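Local coordinates for pectate lyase II (Xanthomonas campestris pv. campestris, PDB 2QX3), which probably cleaves pectate by lyase chemistry, as a secreted parallel beta-helix enzyme of the polysaccharide lyase 1 family, at residues L39-T44 with V74-A79. Sequence-based numbering, arbitrary orientation.
Sequences LVLNYT and VTIKGA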
# COMPACT_ATOMS: atom_id res chain seq x y z
N LEU A 39 20.89 -6.75 -5.34
CA LEU A 39 21.22 -6.62 -3.94
C LEU A 39 20.06 -7.17 -3.12
O LEU A 39 18.91 -6.80 -3.35
CB LEU A 39 21.47 -5.14 -3.58
CG LEU A 39 21.60 -4.82 -2.09
CD1 LEU A 39 22.94 -5.36 -1.53
CD2 LEU A 39 21.43 -3.32 -1.82
N VAL A 40 20.36 -8.07 -2.18
CA VAL A 40 19.36 -8.61 -1.27
C VAL A 40 19.75 -8.26 0.15
O VAL A 40 20.86 -8.60 0.59
CB VAL A 40 19.19 -10.15 -1.42
CG1 VAL A 40 18.09 -10.68 -0.48
CG2 VAL A 40 18.88 -10.53 -2.85
N LEU A 41 18.86 -7.58 0.86
CA LEU A 41 19.08 -7.21 2.24
C LEU A 41 18.15 -7.98 3.18
O LEU A 41 16.93 -7.88 3.08
CB LEU A 41 18.90 -5.69 2.44
CG LEU A 41 19.70 -4.80 1.47
CD1 LEU A 41 19.27 -3.34 1.57
CD2 LEU A 41 21.19 -4.92 1.73
N ASN A 42 18.76 -8.75 4.07
CA ASN A 42 18.05 -9.48 5.09
C ASN A 42 18.04 -8.68 6.38
O ASN A 42 19.05 -8.61 7.07
CB ASN A 42 18.69 -10.87 5.30
CG ASN A 42 18.01 -11.67 6.41
OD1 ASN A 42 18.67 -12.11 7.35
ND2 ASN A 42 16.71 -11.86 6.31
N TYR A 43 16.90 -8.08 6.69
CA TYR A 43 16.78 -7.28 7.90
C TYR A 43 16.48 -8.11 9.16
O TYR A 43 15.45 -8.78 9.24
CB TYR A 43 15.75 -6.17 7.73
CG TYR A 43 15.45 -5.44 9.01
CD1 TYR A 43 16.42 -4.63 9.61
CD2 TYR A 43 14.23 -5.58 9.64
CE1 TYR A 43 16.17 -3.96 10.79
CE2 TYR A 43 13.97 -4.91 10.83
CZ TYR A 43 14.95 -4.10 11.39
OH TYR A 43 14.72 -3.45 12.56
N THR A 44 17.37 -8.01 10.14
CA THR A 44 17.33 -8.86 11.33
C THR A 44 16.98 -8.12 12.63
O THR A 44 16.82 -8.74 13.67
CB THR A 44 18.69 -9.59 11.53
OG1 THR A 44 19.71 -8.61 11.75
CG2 THR A 44 19.04 -10.43 10.31
N VAL A 74 16.75 -4.61 -6.27
CA VAL A 74 16.92 -4.67 -4.82
C VAL A 74 15.77 -5.43 -4.17
O VAL A 74 14.60 -5.14 -4.42
CB VAL A 74 17.01 -3.27 -4.21
CG1 VAL A 74 17.18 -3.36 -2.70
CG2 VAL A 74 18.15 -2.48 -4.84
N THR A 75 16.11 -6.40 -3.32
CA THR A 75 15.15 -6.96 -2.37
C THR A 75 15.45 -6.48 -0.95
O THR A 75 16.58 -6.59 -0.48
CB THR A 75 15.16 -8.50 -2.40
OG1 THR A 75 14.90 -8.95 -3.74
CG2 THR A 75 14.11 -9.05 -1.46
N ILE A 76 14.43 -5.96 -0.29
CA ILE A 76 14.47 -5.78 1.15
C ILE A 76 13.53 -6.80 1.77
O ILE A 76 12.31 -6.76 1.52
CB ILE A 76 14.05 -4.36 1.59
CG1 ILE A 76 15.04 -3.33 1.03
CG2 ILE A 76 13.96 -4.26 3.11
CD1 ILE A 76 14.59 -1.89 1.17
N LYS A 77 14.07 -7.71 2.57
CA LYS A 77 13.25 -8.71 3.24
C LYS A 77 13.51 -8.78 4.75
O LYS A 77 14.67 -8.82 5.18
CB LYS A 77 13.43 -10.08 2.60
CG LYS A 77 12.34 -11.06 3.00
CD LYS A 77 12.32 -12.29 2.13
CE LYS A 77 11.20 -13.21 2.56
NZ LYS A 77 11.23 -13.46 4.02
N GLY A 78 12.43 -8.80 5.53
CA GLY A 78 12.54 -8.97 6.96
C GLY A 78 12.74 -10.43 7.27
O GLY A 78 12.07 -11.30 6.69
N ALA A 79 13.68 -10.72 8.16
CA ALA A 79 13.76 -12.05 8.76
C ALA A 79 12.49 -12.31 9.57
O ALA A 79 11.78 -11.36 9.95
CB ALA A 79 15.00 -12.16 9.63
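V40 and T75 stand side by side on neighbouring strands, one of the in-register pairs by which successive coils of a parallel beta-helix stack; strands 39-43 and 74-78 illustrate the principle, running 8° from parallel. Five backbone hydrogen bonds zip them together, with T75, L41, K77 and Y43 each giving one and accepting one. The link from K77 N to L41 O is nearly straight, 174° at the hydrogen, whereas A79 N comes to Y43 O tilted from the carbonyl plane, where the strands end. CA-H...O contacts run beside them, from V74 to L39 O, V40 to T75 O and N42 to K77 O.

T75 can be traced outward. Its CB meets V40 CG1 at 4.1 Å, the methyl having been swung anti to the backbone N of V40 (chi1 -178°). CG2 stands anti to the backbone N of T75, and the side chain touches I98 of strand 97-105. OG1, set anti to the carbonyl carbon of its own residue, accepts a hydrogen bond from G12 N, so a buried hydroxyl is satisfied by the N-terminal segment. On the other face, L39 CD2 reaches V74 CG1 at 4.3 Å, and L41 CD1 lies 4.3 Å from I76 CG1, forming short aliphatic rows. Y43 has only backbone opposite it, G78 lacking a side chain; its CB lies 3.8 Å from K77 O while the ring leads off to meet F86 edge-to-face, with OH bonded to A83 O. A79 CB packs 3.4 Å from Y43 O.

Strand 18-20 continues the ladder beyond 39-43, its V18 backbone-bonded to V40 and N42, V20 to N42 and T44; strand 97-105 continues it beyond 74-78. Helix 23-32 covers L41 and Y43 through M26, with A29 and I30 also against L41, at the N-terminal end of the solenoid.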